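Putative reductase (PDB 5J6C) is an FMN-dependent nitroreductase that probably uses its flavin to reduce nitro compounds, with a suggested functional link to the antibiotic metronidazole. Local coordinates at residues A[74-79]-A[160-165]; A[34-39]-A[127-132]. All blocks are in the same frame, centred on the assembly; numbering follows the deposited sequence.

Contact 1. Residues A[74-79]-A[160-165]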
loop_
_atom_site.group_PDB
_atom_site.type_symbol
_atom_site.label_atom_id
_atom_site.label_comp_id
_atom_site.label_asym_id
_atom_site.label_seq_id
_atom_site.Cartn_x
_atom_site.Cartn_y
_atom_site.Cartn_z
ATOM N N ILE A 74 8.218 12.221 -7.999
ATOM C CA ILE A 74 8.765 12.853 -9.187
ATOM C C ILE A 74 7.772 12.617 -10.314
ATOM O O ILE A 74 7.608 11.485 -10.799
ATOM C CB ILE A 74 10.162 12.325 -9.536
ATOM C CG1 ILE A 74 11.078 12.427 -8.315
ATOM C CG2 ILE A 74 10.744 13.114 -10.713
ATOM C CD1 ILE A 74 12.466 11.866 -8.556
ATOM N N VAL A 75 7.093 13.689 -10.701
ATOM C CA VAL A 75 6.179 13.680 -11.831
ATOM C C VAL A 75 6.983 13.796 -13.118
ATOM O O VAL A 75 7.781 14.728 -13.287
ATOM C CB VAL A 75 5.169 14.833 -11.707
ATOM C CG1 VAL A 75 4.239 14.894 -12.927
ATOM C CG2 VAL A 75 4.395 14.714 -10.404
ATOM N N VAL A 76 6.762 12.868 -14.045
ATOM C CA VAL A 76 7.497 12.844 -15.303
ATOM C C VAL A 76 6.500 12.844 -16.450
ATOM O O VAL A 76 5.662 11.941 -16.545
ATOM C CB VAL A 76 8.429 11.626 -15.400
ATOM C CG1 VAL A 76 9.202 11.663 -16.709
ATOM C CG2 VAL A 76 9.367 11.613 -14.204
ATOM N N ASP A 77 6.583 13.856 -17.317
ATOM C CA ASP A 77 5.793 13.886 -18.539
ATOM C C ASP A 77 6.632 14.199 -19.767
ATOM O O ASP A 77 6.078 14.281 -20.872
ATOM C CB ASP A 77 4.634 14.895 -18.421
ATOM C CG ASP A 77 5.090 16.340 -18.505
ATOM O OD1 ASP A 77 6.307 16.625 -18.412
ATOM O OD2 ASP A 77 4.203 17.205 -18.646
ATOM N N ASP A 78 7.938 14.387 -19.604
ATOM C CA ASP A 78 8.833 14.580 -20.735
ATOM C C ASP A 78 9.030 13.261 -21.468
ATOM O O ASP A 78 9.405 12.251 -20.862
ATOM C CB ASP A 78 10.171 15.131 -20.250
ATOM C CG ASP A 78 11.212 15.151 -21.342
ATOM O OD1 ASP A 78 11.154 16.059 -22.196
ATOM O OD2 ASP A 78 12.078 14.254 -21.357
ATOM N N LYS A 79 8.781 13.270 -22.781
ATOM C CA LYS A 79 8.749 12.017 -23.524
ATOM C C LYS A 79 10.113 11.334 -23.503
ATOM O O LYS A 79 10.202 10.105 -23.362
ATOM C CB LYS A 79 8.288 12.262 -24.961
ATOM C CG LYS A 79 7.883 10.985 -25.676
ATOM C CD LYS A 79 7.856 11.131 -27.188
ATOM C CE LYS A 79 7.314 9.850 -27.825
ATOM N NZ LYS A 79 7.552 8.666 -26.942
ATOM N N GLU A 160 20.201 8.061 -11.236
ATOM C CA GLU A 160 21.063 8.773 -12.176
ATOM C C GLU A 160 20.234 9.512 -13.217
ATOM O O GLU A 160 20.562 10.640 -13.605
ATOM C CB GLU A 160 22.018 7.798 -12.861
ATOM C CG GLU A 160 23.033 7.171 -11.926
ATOM C CD GLU A 160 24.138 8.144 -11.517
ATOM O OE1 GLU A 160 24.304 9.189 -12.200
ATOM O OE2 GLU A 160 24.845 7.855 -10.517
ATOM N N GLU A 161 19.153 8.886 -13.681
ATOM C CA GLU A 161 18.346 9.488 -14.731
ATOM C C GLU A 161 17.618 10.723 -14.221
ATOM O O GLU A 161 17.478 11.712 -14.947
ATOM C CB GLU A 161 17.363 8.453 -15.271
ATOM C CG GLU A 161 16.470 8.980 -16.374
ATOM C CD GLU A 161 17.275 9.457 -17.569
ATOM O OE1 GLU A 161 18.282 8.790 -17.911
ATOM O OE2 GLU A 161 16.904 10.506 -18.139
ATOM N N LEU A 162 17.166 10.698 -12.966
ATOM C CA LEU A 162 16.382 11.789 -12.397
ATOM C C LEU A 162 17.175 12.642 -11.404
ATOM O O LEU A 162 16.592 13.509 -10.741
ATOM C CB LEU A 162 15.123 11.221 -11.731
ATOM C CG LEU A 162 14.205 10.447 -12.680
ATOM C CD1 LEU A 162 12.997 9.986 -11.918
ATOM C CD2 LEU A 162 13.790 11.323 -13.869
ATOM N N LYS A 163 18.482 12.402 -11.279
ATOM C CA LYS A 163 19.371 13.210 -10.442
ATOM C C LYS A 163 18.955 13.164 -8.970
ATOM O O LYS A 163 19.009 14.162 -8.257
ATOM C CB LYS A 163 19.448 14.647 -10.967
ATOM C CG LYS A 163 19.994 14.724 -12.378
ATOM C CD LYS A 163 21.502 14.506 -12.354
ATOM C CE LYS A 163 22.151 14.672 -13.728
ATOM N NZ LYS A 163 23.254 15.697 -13.772
ATOM N N VAL A 164 18.583 11.977 -8.508
ATOM C CA VAL A 164 18.097 11.772 -7.139
ATOM C C VAL A 164 19.275 11.559 -6.208
ATOM O O VAL A 164 20.118 10.686 -6.478
ATOM C CB VAL A 164 17.153 10.575 -7.101
ATOM C CG1 VAL A 164 16.668 10.340 -5.680
ATOM C CG2 VAL A 164 15.999 10.793 -8.062
ATOM N N PRO A 165 19.372 12.280 -5.087
ATOM C CA PRO A 165 20.470 12.048 -4.143
ATOM C C PRO A 165 20.415 10.638 -3.567
ATOM O O PRO A 165 19.372 9.980 -3.545
ATOM C CB PRO A 165 20.244 13.102 -3.053
ATOM C CG PRO A 165 19.371 14.129 -3.694
ATOM C CD PRO A 165 18.503 13.391 -4.657
#
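Ile74 and Leu162 mark the closest approach of the two backbones, their CA atoms 8.3 Å apart, a gap bridged wholly by aliphatic side chains. Residues 74-76 end strand 71-76, outermost within its own chain; residues 160-165 carry the last part of a helix and the chain leaving it, where Lys163 turns out of helical geometry with a positive phi of 61°. That turn brings Leu162 and Val164 to bear on the same strand residue. Ile74 meets both with its CD1, 3.9 Å from Leu162 CD1 and 3.7 Å from Val164 CG2. Its CG1 branch lies anti to the carbonyl carbon (chi1 -53°) and runs on extended, carrying CD1 out to both partners, while CG2 leans on the same leucine methyl, 4.0 Å from Leu162 CD1. The isoleucine and leucine run alongside one another, pointing opposite ways. Val76 adds a looser touch, its CG2 4.4 Å from Leu162 CD2. All four residues are buried. They pack the end of helix 154-162 on one face of the nitroreductase sheet, where Val105 and Ile107 of strand 102-109 meet Leu162 and Val164; helix 79-86 adds Lys81 and Leu82. Beyond Ile74 and Val75 the sheet runs on into a parallel strand of the second subunit.

Contact 2. Residues A[34-39]-A[127-132]. With FMN (flavin mononucleotide), chain C.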
loop_
_atom_site.group_PDB
_atom_site.type_symbol
_atom_site.label_atom_id
_atom_site.label_comp_id
_atom_site.label_asym_id
_atom_site.label_seq_id
_atom_site.Cartn_x
_atom_site.Cartn_y
_atom_site.Cartn_z
ATOM N N LYS A 34 -13.333 -3.855 -8.211
ATOM C CA LYS A 34 -13.497 -4.911 -9.206
ATOM C C LYS A 34 -13.181 -4.422 -10.616
ATOM O O LYS A 34 -12.751 -5.214 -11.466
ATOM C CB LYS A 34 -14.918 -5.468 -9.157
ATOM C CG LYS A 34 -15.214 -6.384 -7.979
ATOM C CD LYS A 34 -16.626 -6.934 -8.110
ATOM C CE LYS A 34 -16.971 -7.893 -6.996
ATOM N NZ LYS A 34 -18.408 -8.302 -7.095
ATOM N N LYS A 35 -13.391 -3.138 -10.889
ATOM C CA LYS A 35 -13.126 -2.571 -12.204
ATOM C C LYS A 35 -11.704 -2.034 -12.358
ATOM O O LYS A 35 -11.347 -1.599 -13.457
ATOM C CB LYS A 35 -14.127 -1.448 -12.510
ATOM C CG LYS A 35 -15.544 -1.935 -12.788
ATOM C CD LYS A 35 -16.444 -0.809 -13.327
ATOM C CE LYS A 35 -16.889 0.171 -12.239
ATOM N NZ LYS A 35 -15.914 1.284 -11.968
ATOM N N ARG A 36 -10.896 -2.037 -11.290
ATOM C CA ARG A 36 -9.504 -1.591 -11.355
ATOM C C ARG A 36 -8.639 -2.706 -11.938
ATOM O O ARG A 36 -8.464 -3.753 -11.306
ATOM C CB ARG A 36 -8.987 -1.195 -9.972
ATOM C CG ARG A 36 -7.566 -0.644 -10.023
ATOM C CD ARG A 36 -6.671 -1.102 -8.854
ATOM N NE ARG A 36 -6.684 -2.555 -8.706
ATOM C CZ ARG A 36 -5.947 -3.403 -9.420
ATOM N NH1 ARG A 36 -5.093 -2.960 -10.341
ATOM N NH2 ARG A 36 -6.076 -4.709 -9.207
ATOM N N ARG A 37 -8.094 -2.477 -13.136
ATOM C CA ARG A 37 -7.184 -3.396 -13.817
ATOM C C ARG A 37 -5.954 -2.623 -14.272
ATOM O O ARG A 37 -6.066 -1.465 -14.679
ATOM C CB ARG A 37 -7.835 -4.060 -15.036
ATOM C CG ARG A 37 -9.119 -4.824 -14.740
ATOM C CD ARG A 37 -8.847 -6.025 -13.835
ATOM N NE ARG A 37 -7.575 -6.662 -14.172
ATOM C CZ ARG A 37 -7.408 -7.517 -15.176
ATOM N NH1 ARG A 37 -8.437 -7.856 -15.945
ATOM N NH2 ARG A 37 -6.208 -8.037 -15.413
ATOM N N SER A 38 -4.786 -3.260 -14.209
ATOM C CA SER A 38 -3.561 -2.594 -14.643
ATOM C C SER A 38 -3.576 -2.365 -16.151
ATOM O O SER A 38 -3.918 -3.252 -16.934
ATOM C CB SER A 38 -2.322 -3.408 -14.251
ATOM O OG SER A 38 -2.176 -3.467 -12.844
ATOM N N ILE A 39 -3.181 -1.167 -16.558
ATOM C CA ILE A 39 -3.238 -0.761 -17.956
ATOM C C ILE A 39 -1.823 -0.443 -18.423
ATOM O O ILE A 39 -1.107 0.333 -17.782
ATOM C CB ILE A 39 -4.182 0.441 -18.158
ATOM C CG1 ILE A 39 -5.609 0.072 -17.737
ATOM C CG2 ILE A 39 -4.114 0.945 -19.603
ATOM C CD1 ILE A 39 -6.235 -1.022 -18.562
ATOM N N ILE A 127 -2.228 6.655 -5.225
ATOM C CA ILE A 127 -2.102 7.230 -6.564
ATOM C C ILE A 127 -2.921 6.419 -7.564
ATOM O O ILE A 127 -3.740 6.963 -8.318
ATOM C CB ILE A 127 -0.610 7.327 -6.961
ATOM C CG1 ILE A 127 0.033 8.535 -6.268
ATOM C CG2 ILE A 127 -0.422 7.395 -8.485
ATOM C CD1 ILE A 127 1.573 8.544 -6.263
ATOM N N GLN A 128 -2.752 5.095 -7.542
ATOM C CA GLN A 128 -3.471 4.236 -8.478
ATOM C C GLN A 128 -4.980 4.301 -8.269
ATOM O O GLN A 128 -5.740 4.278 -9.243
ATOM C CB GLN A 128 -2.966 2.806 -8.353
ATOM C CG GLN A 128 -1.516 2.655 -8.814
ATOM C CD GLN A 128 -1.165 1.213 -9.135
ATOM O OE1 GLN A 128 -0.758 0.448 -8.254
ATOM N NE2 GLN A 128 -1.357 0.822 -10.401
ATOM N N LEU A 129 -5.440 4.386 -7.013
ATOM C CA LEU A 129 -6.882 4.445 -6.772
ATOM C C LEU A 129 -7.466 5.776 -7.236
ATOM O O LEU A 129 -8.536 5.810 -7.851
ATOM C CB LEU A 129 -7.192 4.201 -5.288
ATOM C CG LEU A 129 -6.979 2.762 -4.802
ATOM C CD1 LEU A 129 -7.384 2.551 -3.332
ATOM C CD2 LEU A 129 -7.730 1.795 -5.710
ATOM N N GLN A 130 -6.780 6.884 -6.954
ATOM C CA GLN A 130 -7.287 8.174 -7.403
ATOM C C GLN A 130 -7.246 8.286 -8.925
ATOM O O GLN A 130 -8.178 8.827 -9.533
ATOM C CB GLN A 130 -6.509 9.306 -6.745
ATOM C CG GLN A 130 -6.948 10.689 -7.207
ATOM C CD GLN A 130 -8.356 11.052 -6.749
ATOM O OE1 GLN A 130 -8.548 11.575 -5.653
ATOM N NE2 GLN A 130 -9.343 10.786 -7.597
ATOM N N ALA A 131 -6.203 7.746 -9.564
ATOM C CA ALA A 131 -6.212 7.670 -11.025
ATOM C C ALA A 131 -7.432 6.910 -11.524
ATOM O O ALA A 131 -8.095 7.337 -12.478
ATOM C CB ALA A 131 -4.932 7.009 -11.533
ATOM N N HIS A 132 -7.757 5.792 -10.873
ATOM C CA HIS A 132 -8.911 4.988 -11.267
ATOM C C HIS A 132 -10.211 5.777 -11.142
ATOM O O HIS A 132 -11.057 5.736 -12.042
ATOM C CB HIS A 132 -8.967 3.715 -10.415
ATOM C CG HIS A 132 -10.085 2.780 -10.775
ATOM N ND1 HIS A 132 -10.385 2.435 -12.076
ATOM C CD2 HIS A 132 -10.959 2.094 -9.997
ATOM C CE1 HIS A 132 -11.407 1.595 -12.084
ATOM N NE2 HIS A 132 -11.775 1.372 -10.835
HETATM N N1 FMN C . 3.170 -4.861 -13.814
HETATM C C2 FMN C . 4.167 -4.739 -14.767
HETATM O O2 FMN C . 3.898 -4.778 -15.958
HETATM N N3 FMN C . 5.483 -4.565 -14.399
HETATM C C4 FMN C . 5.830 -4.532 -13.064
HETATM O O4 FMN C . 6.998 -4.384 -12.710
HETATM C C4A FMN C . 4.844 -4.676 -12.103
HETATM N N5 FMN C . 5.211 -4.630 -10.780
HETATM C C5A FMN C . 4.247 -4.728 -9.813
HETATM C C6 FMN C . 4.636 -4.686 -8.481
HETATM C C7 FMN C . 3.687 -4.781 -7.496
HETATM C C7M FMN C . 4.104 -4.722 -6.060
HETATM C C8 FMN C . 2.361 -4.928 -7.834
HETATM C C8M FMN C . 1.343 -5.021 -6.752
HETATM C C9 FMN C . 1.961 -4.976 -9.156
HETATM C C9A FMN C . 2.916 -4.880 -10.160
HETATM N N10 FMN C . 2.547 -4.932 -11.496
HETATM C C10 FMN C . 3.512 -4.829 -12.477
HETATM C "C1'" FMN C . 1.104 -5.095 -11.878
HETATM C "C2'" FMN C . 0.639 -6.549 -11.713
HETATM O "O2'" FMN C . 1.046 -7.333 -12.820
HETATM C "C3'" FMN C . -0.882 -6.593 -11.539
HETATM O "O3'" FMN C . -1.248 -5.709 -10.506
HETATM C "C4'" FMN C . -1.388 -7.996 -11.192
HETATM O "O4'" FMN C . -1.067 -8.872 -12.253
HETATM C "C5'" FMN C . -2.900 -7.984 -10.954
HETATM O "O5'" FMN C . -3.532 -7.619 -12.162
HETATM P P FMN C . -4.438 -6.292 -12.233
HETATM O O1P FMN C . -3.690 -5.145 -11.589
HETATM O O2P FMN C . -4.747 -5.938 -13.671
HETATM O O3P FMN C . -5.699 -6.578 -11.456
HETATM O O HOH W 1 -0.537 -1.884 -11.231
#
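His132 lays its imidazole against the backbone and CB of Arg36, whose CB stands 4.0 Å from the ring centroid and only 17° off the normal, a CH-pi contact over the face. The CA of Arg36 lies above the same ring, displaced toward its rim. Beside it, Lys35 brings its CB to 4.0 Å from His132 NE2. That nitrogen has its polar partner elsewhere, in the carbonyl of Phe32, which helps fix the turn of the ring. Past CB, the Arg36 side chain turns away from helix 116-133: CG is anti to the backbone N (chi1 -176°), and bends at chi2 and chi3 bring the guanidinium round to the FMN phosphate. Leu129 CD2 touches the bend loosely.

At the phosphate, Arg36 NH1 gives O1P of FMN a nearly straight bond of 2.9 Å at the edge of the guanidinium, and NH2 of the same residue holds O3P. Arg37 grips O2P with two donors, NE at 3.0 Å and NH2 at 3.1 Å. The backbone N of Ser38 reaches that oxygen too, at 2.7 Å, while Ser38 OG donates to O1P. One water donates to Ser38 OG and accepts from Gln128 NE2, tying helix 116-133 to the cofactor site.

Two arginines, a backbone amide and a hydroxyl thus converge on one phosphate. The charge of the arginines should offset that of the phosphate, while the amide and hydroxyl add neutral donors; the histidine packs against the base of Arg36 and Lys35, leaving the charged end of Arg36 to the cofactor.

Contact 1 is buried and purely aliphatic, whereas contact 2 is partly buried and mixes ring packing with a charged cofactor site. They lie on opposite sides of the chain's centre, with centres about 23 Å apart and nearest atoms about 8 Å apart, and share no helix or strand: 74-79 and 160-165 join the end of strand 71-76 to the end of helix 154-162, while 34-39 and 127-132 set a loop against helix 116-133. Along the sequence their segments alternate, so the two contacts interlock different parts of one chain. Both also reach the second subunit, contact 1 through a continued sheet and contact 2 through side-chain packing on its Tyr126.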